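Local coordinates for mandelate racemase/muconate lactonizing enzyme-like protein (Rubrobacter xylanophilus DSM 9941, PDB 3CYJ) that is of unknown function but belongs to the enolase superfamily and holds a sodium ion in its barrel domain, at residues Tyr219-Val224 with Ile266-Val271; Glu249-Trp252 with Gln256-Asp259. All coordinates share one frame; numbering follows the deposited sequence.

Both contacts belong to the barrel domain, and their centres lie about 11 Å apart. Contact 1 reaches across the barrel interior next to the sodium ion, which Glu-221 and Glu-222 bind together with Asp-194. Contact 2 lies further along the chain than 219-224 and before 266-271, where the loop after strand 244-247 turns into helix 254-261; the side chain of its Glu-251 is about 10 Å from the ion. They touch at several places, among them Glu-222 OE2, which comes within 2.8 Å of Glu-249 OE1, two carboxylates close together beside the metal, and Leu-267 CD1, which packs 3.9 Å from Leu-257 CD2, joining the helix to the strand that follows it.

Contact 1. Residues Tyr219-Val224 with Ile266-Val271; sequences YLEEPV and ILQADV. With NA (sodium ion), chain E.
Tyr-219 and Gln-268 reach towards each other from opposite directions, hydroxyl to amide oxygen. Tyr-219 OH gives its proton to Gln-268 OE1 at 2.8 Å, in the carbonyl plane and on a lone pair, with a C=O...O angle of 134°. This is the tight end of the contact. Next to it the CD1 methyl of Ile-266 lies 3.6 Å from Tyr-219 CE1, at the ring edge, and the two side chains are nearly perpendicular.

The amide of Gln-268, on an extended chain, also meets Glu-221. There NE2 makes a weak hydrogen bond to Glu-221 OE2 at 3.1 Å, bent to 147° at the hydrogen, and the carboxylate stands almost square to the amide. With CG anti to the backbone N (chi1 -170°) and the chain extended, the Glu-221 carboxylate reaches both Gln-268 and the sodium ion: OE2 binds the ion at 2.6 Å, while OE1 forms a salt bridge with Lys-164. The amide is thus a second-shell group behind a metal ligand.

Towards the metal the packing between the segments loosens. Glu-222 gives OE1 to the ion at 2.7 Å, but its side chain comes no nearer than 4.6 Å to 266-271. Asp-194 adds a third protein ligand. A glycerol, probably from the crystallisation liquor, lies about 6 Å from the Glu-221 side chain; such molecules often mark pockets.

In this TIM-type barrel, strand 244-247 runs between strands 219-221 and 266-269, and its Ala-246 touches the side chains of Tyr-219, Ile-266 and Gln-268. Strand 190-194 pairs with 219-221, and helix 229-238 packs on Pro-223.

Contact 2. Residues Glu249-Trp252 with Gln256-Asp259; sequences EYEW and QLHD
Glu-251, in the loop just before helix 254-261, brings its CA to 5.8 Å from the CA of Gln-256, in the helix's first turn. From that helix Gln-256 turns its side chain back on the loop. Its OE1 accepts the backbone N-H of Trp-252 at 2.7 Å, and the bond is close to straight, 175° at the hydrogen, with the donor lying nearly in line with the C=O bond. The same oxygen also lies 3.4 Å from Glu-251 CA. With chi2 near anti (166°), the amide is carried far enough from the helix to do this.

This is the loop after barrel strand 244-247, leading into helix 254-261, a beta/alpha loop of the TIM-type barrel. Thr-253 is the N-cap of the helix, its OG1 hydrogen-bonded to Gln-256 N, a pattern consistent with a capping box.

Beside the Trp-252 bond the contact is mostly aliphatic. Chi1 of Glu-251 (-72°) lays its CG against Gln-256 CB at 3.7 Å, and the bend at chi2 folds the carboxylate back, so that OE1 comes 3.7 Å from Leu-257 CD2. Leu-257 approaches the same side chain obliquely and sets that CD2 methyl 3.7 Å from Glu-251 CB. On the helix, Leu-257 also touches Val-283 of helix 283-290, and Asp-259 forms a salt bridge with Arg-229 of a neighbouring subunit, where Gln-256 packs on its own counterpart.

Contact 1. Residues Tyr219-Val224 with Ile266-Val271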
ATOM      1  N   TYR A 219       0.991  25.591 -15.683  1.00 37.86           N
ATOM      2  CA  TYR A 219      -0.290  24.901 -15.438  1.00 38.10           C
ATOM      3  C   TYR A 219      -0.562  24.002 -16.607  1.00 38.41           C
ATOM      4  O   TYR A 219      -0.503  24.431 -17.762  1.00 37.38           O
ATOM      5  CB  TYR A 219      -1.379  25.941 -15.351  1.00 37.32           C
ATOM      6  CG  TYR A 219      -2.767  25.518 -14.858  1.00 42.29           C
ATOM      7  CD1 TYR A 219      -3.101  25.683 -13.520  1.00 44.72           C
ATOM      8  CD2 TYR A 219      -3.797  25.114 -15.752  1.00 44.05           C
ATOM      9  CE1 TYR A 219      -4.365  25.374 -13.036  1.00 47.52           C
ATOM     10  CE2 TYR A 219      -5.096  24.823 -15.277  1.00 43.19           C
ATOM     11  CZ  TYR A 219      -5.357  24.965 -13.918  1.00 48.51           C
ATOM     12  OH  TYR A 219      -6.591  24.699 -13.344  1.00 53.05           O
ATOM     13  N   LEU A 220      -0.826  22.730 -16.305  1.00 39.26           N
ATOM     14  CA  LEU A 220      -1.112  21.741 -17.333  1.00 38.21           C
ATOM     15  C   LEU A 220      -2.412  21.043 -16.939  1.00 38.30           C
ATOM     16  O   LEU A 220      -2.415  20.228 -16.042  1.00 37.44           O
ATOM     17  CB  LEU A 220       0.050  20.729 -17.500  1.00 38.12           C
ATOM     18  CG  LEU A 220      -0.229  19.532 -18.455  1.00 39.22           C
ATOM     19  CD1 LEU A 220      -0.872  20.008 -19.803  1.00 35.68           C
ATOM     20  CD2 LEU A 220       0.982  18.664 -18.715  1.00 37.41           C
ATOM     21  N   GLU A 221      -3.498  21.368 -17.652  1.00 38.32           N
ATOM     22  CA  GLU A 221      -4.798  20.836 -17.350  1.00 39.32           C
ATOM     23  C   GLU A 221      -5.175  19.607 -18.231  1.00 39.70           C
ATOM     24  O   GLU A 221      -4.962  19.599 -19.456  1.00 38.60           O
ATOM     25  CB  GLU A 221      -5.839  21.929 -17.503  1.00 39.26           C
ATOM     26  CG  GLU A 221      -7.169  21.485 -16.958  1.00 42.44           C
ATOM     27  CD  GLU A 221      -8.290  22.467 -17.311  1.00 50.29           C
ATOM     28  OE1 GLU A 221      -7.989  23.678 -17.524  1.00 49.80           O
ATOM     29  OE2 GLU A 221      -9.465  22.008 -17.385  1.00 49.58           O
ATOM     30  N   GLU A 222      -5.735  18.578 -17.587  1.00 40.11           N
ATOM     31  CA  GLU A 222      -6.238  17.409 -18.299  1.00 41.04           C
ATOM     32  C   GLU A 222      -5.254  16.823 -19.303  1.00 40.65           C
ATOM     33  O   GLU A 222      -5.611  16.569 -20.463  1.00 40.08           O
ATOM     34  CB  GLU A 222      -7.557  17.739 -18.987  1.00 41.57           C
ATOM     35  CG  GLU A 222      -8.716  17.814 -17.967  1.00 48.16           C
ATOM     36  CD  GLU A 222     -10.067  18.291 -18.569  1.00 57.06           C
ATOM     37  OE1 GLU A 222     -10.117  18.689 -19.758  1.00 58.03           O
ATOM     38  OE2 GLU A 222     -11.087  18.291 -17.832  1.00 61.48           O
ATOM     39  N   PRO A 223      -4.023  16.537 -18.831  1.00 40.65           N
ATOM     40  CA  PRO A 223      -3.053  16.030 -19.793  1.00 39.96           C
ATOM     41  C   PRO A 223      -3.521  14.657 -20.329  1.00 40.94           C
ATOM     42  O   PRO A 223      -3.294  14.351 -21.503  1.00 41.05           O
ATOM     43  CB  PRO A 223      -1.783  15.881 -18.970  1.00 37.69           C
ATOM     44  CG  PRO A 223      -2.276  15.687 -17.497  1.00 40.31           C
ATOM     45  CD  PRO A 223      -3.542  16.503 -17.412  1.00 40.20           C
ATOM     46  N   VAL A 224      -4.112  13.835 -19.456  1.00 41.17           N
ATOM     47  CA  VAL A 224      -4.652  12.546 -19.868  1.00 42.77           C
ATOM     48  C   VAL A 224      -6.139  12.544 -19.568  1.00 45.14           C
ATOM     49  O   VAL A 224      -6.630  13.470 -18.900  1.00 44.83           O
ATOM     50  CB  VAL A 224      -3.957  11.332 -19.164  1.00 42.35           C
ATOM     51  CG1 VAL A 224      -2.513  11.232 -19.592  1.00 37.22           C
ATOM     52  CG2 VAL A 224      -4.126  11.386 -17.626  1.00 38.53           C
ATOM     53  N   ILE A 266      -3.952  20.662  -8.497  1.00 36.75           N
ATOM     54  CA  ILE A 266      -5.036  21.621  -8.436  1.00 36.97           C
ATOM     55  C   ILE A 266      -6.383  20.971  -8.809  1.00 37.47           C
ATOM     56  O   ILE A 266      -6.511  20.363  -9.862  1.00 36.53           O
ATOM     57  CB  ILE A 266      -4.784  22.875  -9.360  1.00 37.48           C
ATOM     58  CG1 ILE A 266      -3.445  23.548  -9.031  1.00 37.80           C
ATOM     59  CG2 ILE A 266      -5.919  23.902  -9.198  1.00 35.10           C
ATOM     60  CD1 ILE A 266      -3.200  24.822  -9.721  1.00 40.15           C
ATOM     61  N   LEU A 267      -7.380  21.095  -7.928  1.00 38.59           N
ATOM     62  CA  LEU A 267      -8.660  20.480  -8.149  1.00 38.88           C
ATOM     63  C   LEU A 267      -9.594  21.486  -8.816  1.00 38.99           C
ATOM     64  O   LEU A 267      -9.606  22.667  -8.446  1.00 38.98           O
ATOM     65  CB  LEU A 267      -9.235  19.987  -6.833  1.00 39.25           C
ATOM     66  CG  LEU A 267     -10.625  19.296  -6.881  1.00 41.81           C
ATOM     67  CD1 LEU A 267     -10.574  18.136  -7.792  1.00 46.12           C
ATOM     68  CD2 LEU A 267     -11.014  18.719  -5.583  1.00 45.93           C
ATOM     69  N   GLN A 268     -10.365  21.028  -9.801  1.00 38.29           N
ATOM     70  CA  GLN A 268     -11.295  21.887 -10.488  1.00 38.74           C
ATOM     71  C   GLN A 268     -12.682  21.345 -10.347  1.00 39.33           C
ATOM     72  O   GLN A 268     -12.869  20.139 -10.275  1.00 39.80           O
ATOM     73  CB  GLN A 268     -10.998  21.920 -11.975  1.00 38.54           C
ATOM     74  CG  GLN A 268      -9.598  22.317 -12.309  1.00 41.21           C
ATOM     75  CD  GLN A 268      -9.309  22.186 -13.778  1.00 43.23           C
ATOM     76  OE1 GLN A 268      -8.535  22.938 -14.303  1.00 49.91           O
ATOM     77  NE2 GLN A 268      -9.906  21.204 -14.440  1.00 47.47           N
ATOM     78  N   ALA A 269     -13.673  22.241 -10.319  1.00 39.45           N
ATOM     79  CA  ALA A 269     -15.045  21.832 -10.529  1.00 38.58           C
ATOM     80  C   ALA A 269     -15.817  22.956 -11.248  1.00 38.23           C
ATOM     81  O   ALA A 269     -15.362  24.091 -11.349  1.00 37.32           O
ATOM     82  CB  ALA A 269     -15.713  21.359  -9.211  1.00 36.96           C
ATOM     83  N   ASP A 270     -16.955  22.602 -11.820  1.00 37.77           N
ATOM     84  CA  ASP A 270     -17.738  23.524 -12.622  1.00 37.94           C
ATOM     85  C   ASP A 270     -19.060  23.655 -11.912  1.00 37.72           C
ATOM     86  O   ASP A 270     -19.797  22.682 -11.785  1.00 37.57           O
ATOM     87  CB  ASP A 270     -17.900  22.884 -13.994  1.00 39.19           C
ATOM     88  CG  ASP A 270     -18.751  23.705 -14.975  1.00 41.32           C
ATOM     89  OD1 ASP A 270     -19.703  24.427 -14.574  1.00 47.90           O
ATOM     90  OD2 ASP A 270     -18.491  23.564 -16.172  1.00 39.97           O
ATOM     91  N   VAL A 271     -19.351  24.846 -11.417  1.00 37.90           N
ATOM     92  CA  VAL A 271     -20.593  25.069 -10.661  1.00 39.38           C
ATOM     93  C   VAL A 271     -21.880  24.621 -11.424  1.00 39.11           C
ATOM     94  O   VAL A 271     -22.916  24.291 -10.804  1.00 40.02           O
ATOM     95  CB  VAL A 271     -20.725  26.564 -10.192  1.00 39.43           C
ATOM     96  CG1 VAL A 271     -21.189  27.431 -11.302  1.00 40.86           C
ATOM     97  CG2 VAL A 271     -21.683  26.703  -9.069  1.00 39.95           C
TER
HETATM   98 NA    NA E 371     -10.434  21.385 -19.714  1.00 55.39          NA

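Contact 2. Residues Glu249-Trp252 with Gln256-Asp259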
ATOM      1  N   GLU A 249     -13.271  18.852 -14.106  1.00 51.66           N
ATOM      2  CA  GLU A 249     -14.662  19.115 -14.587  1.00 54.26           C
ATOM      3  C   GLU A 249     -15.733  17.987 -14.651  1.00 54.93           C
ATOM      4  O   GLU A 249     -16.924  18.280 -14.612  1.00 55.18           O
ATOM      5  CB  GLU A 249     -14.655  19.816 -15.927  1.00 54.30           C
ATOM      6  CG  GLU A 249     -13.710  19.177 -16.941  1.00 56.77           C
ATOM      7  CD  GLU A 249     -13.963  19.690 -18.318  1.00 59.45           C
ATOM      8  OE1 GLU A 249     -13.011  19.822 -19.129  1.00 62.96           O
ATOM      9  OE2 GLU A 249     -15.146  19.980 -18.585  1.00 61.57           O
ATOM     10  N   TYR A 250     -15.359  16.720 -14.748  1.00 55.22           N
ATOM     11  CA  TYR A 250     -16.396  15.725 -15.027  1.00 54.97           C
ATOM     12  C   TYR A 250     -16.868  14.876 -13.869  1.00 55.71           C
ATOM     13  O   TYR A 250     -17.601  13.937 -14.096  1.00 56.98           O
ATOM     14  CB  TYR A 250     -15.966  14.810 -16.168  1.00 54.47           C
ATOM     15  CG  TYR A 250     -15.643  15.577 -17.440  1.00 54.38           C
ATOM     16  CD1 TYR A 250     -16.641  16.267 -18.136  1.00 52.02           C
ATOM     17  CD2 TYR A 250     -14.344  15.630 -17.933  1.00 49.36           C
ATOM     18  CE1 TYR A 250     -16.333  16.974 -19.320  1.00 50.85           C
ATOM     19  CE2 TYR A 250     -14.045  16.322 -19.100  1.00 47.96           C
ATOM     20  CZ  TYR A 250     -15.034  16.991 -19.785  1.00 47.60           C
ATOM     21  OH  TYR A 250     -14.722  17.696 -20.924  1.00 48.00           O
ATOM     22  N   GLU A 251     -16.488  15.188 -12.632  1.00 55.77           N
ATOM     23  CA  GLU A 251     -16.876  14.332 -11.518  1.00 55.34           C
ATOM     24  C   GLU A 251     -18.257  14.698 -11.090  1.00 55.47           C
ATOM     25  O   GLU A 251     -18.667  15.851 -11.261  1.00 56.04           O
ATOM     26  CB  GLU A 251     -15.890  14.495 -10.339  1.00 55.96           C
ATOM     27  CG  GLU A 251     -14.537  13.855 -10.604  1.00 53.90           C
ATOM     28  CD  GLU A 251     -13.767  14.626 -11.586  1.00 54.59           C
ATOM     29  OE1 GLU A 251     -13.966  15.856 -11.576  1.00 56.59           O
ATOM     30  OE2 GLU A 251     -12.986  14.022 -12.371  1.00 55.54           O
ATOM     31  N   TRP A 252     -18.979  13.726 -10.531  1.00 55.38           N
ATOM     32  CA  TRP A 252     -20.340  14.012 -10.091  0.50 55.21           C
ATOM     33  C   TRP A 252     -20.624  13.353  -8.693  1.00 55.81           C
ATOM     34  O   TRP A 252     -21.738  13.377  -8.174  1.00 56.35           O
ATOM     35  CB  TRP A 252     -21.367  13.675 -11.228  0.50 54.51           C
ATOM     36  CG  TRP A 252     -20.795  13.712 -12.747  0.50 51.72           C
ATOM     37  CD1 TRP A 252     -19.973  12.770 -13.334  0.50 49.49           C
ATOM     38  CD2 TRP A 252     -21.038  14.706 -13.788  0.50 47.20           C
ATOM     39  NE1 TRP A 252     -19.694  13.122 -14.646  0.50 46.24           N
ATOM     40  CE2 TRP A 252     -20.330  14.295 -14.943  0.50 45.24           C
ATOM     41  CE3 TRP A 252     -21.759  15.900 -13.845  0.50 46.98           C
ATOM     42  CZ2 TRP A 252     -20.343  15.026 -16.139  0.50 45.61           C
ATOM     43  CZ3 TRP A 252     -21.760  16.630 -15.043  0.50 45.14           C
ATOM     44  CH2 TRP A 252     -21.043  16.196 -16.161  0.50 44.18           C
ATOM     45  N   GLN A 256     -15.753  10.851  -5.809  1.00 50.09           N
ATOM     46  CA  GLN A 256     -14.979  11.072  -7.047  1.00 50.28           C
ATOM     47  C   GLN A 256     -13.988  12.244  -6.933  1.00 48.77           C
ATOM     48  O   GLN A 256     -12.811  12.094  -7.237  1.00 47.98           O
ATOM     49  CB  GLN A 256     -15.890  11.273  -8.257  1.00 50.83           C
ATOM     50  CG  GLN A 256     -16.376   9.980  -8.805  1.00 53.57           C
ATOM     51  CD  GLN A 256     -17.525  10.176  -9.753  1.00 54.77           C
ATOM     52  OE1 GLN A 256     -17.827  11.314 -10.156  1.00 57.10           O
ATOM     53  NE2 GLN A 256     -18.180   9.065 -10.125  1.00 53.17           N
ATOM     54  N   LEU A 257     -14.473  13.390  -6.459  1.00 48.35           N
ATOM     55  CA  LEU A 257     -13.607  14.537  -6.133  1.00 48.07           C
ATOM     56  C   LEU A 257     -12.542  14.157  -5.111  1.00 47.66           C
ATOM     57  O   LEU A 257     -11.363  14.510  -5.259  1.00 46.56           O
ATOM     58  CB  LEU A 257     -14.424  15.718  -5.641  1.00 47.59           C
ATOM     59  CG  LEU A 257     -15.133  16.470  -6.762  1.00 50.55           C
ATOM     60  CD1 LEU A 257     -15.778  17.722  -6.211  1.00 53.42           C
ATOM     61  CD2 LEU A 257     -14.220  16.816  -7.969  1.00 50.53           C
ATOM     62  N   HIS A 258     -12.963  13.384  -4.113  1.00 46.78           N
ATOM     63  CA  HIS A 258     -12.056  12.853  -3.131  1.00 47.30           C
ATOM     64  C   HIS A 258     -10.961  11.929  -3.729  1.00 46.90           C
ATOM     65  O   HIS A 258      -9.815  11.945  -3.286  1.00 46.19           O
ATOM     66  CB  HIS A 258     -12.860  12.100  -2.062  1.00 47.71           C
ATOM     67  CG  HIS A 258     -12.006  11.311  -1.133  1.00 51.23           C
ATOM     68  ND1 HIS A 258     -11.664   9.999  -1.382  1.00 57.04           N
ATOM     69  CD2 HIS A 258     -11.362  11.660   0.012  1.00 55.46           C
ATOM     70  CE1 HIS A 258     -10.865   9.562  -0.415  1.00 60.22           C
ATOM     71  NE2 HIS A 258     -10.658  10.553   0.438  1.00 59.07           N
ATOM     72  N   ASP A 259     -11.332  11.068  -4.685  1.00 47.19           N
ATOM     73  CA  ASP A 259     -10.330  10.268  -5.398  1.00 46.89           C
ATOM     74  C   ASP A 259      -9.433  11.189  -6.236  1.00 45.41           C
ATOM     75  O   ASP A 259      -8.222  11.068  -6.197  1.00 45.82           O
ATOM     76  CB  ASP A 259     -10.977   9.212  -6.284  1.00 47.96           C
ATOM     77  CG  ASP A 259     -11.654   8.053  -5.466  1.00 51.84           C
ATOM     78  OD1 ASP A 259     -11.268   7.808  -4.283  1.00 52.39           O
ATOM     79  OD2 ASP A 259     -12.585   7.403  -6.031  1.00 55.02           O
TER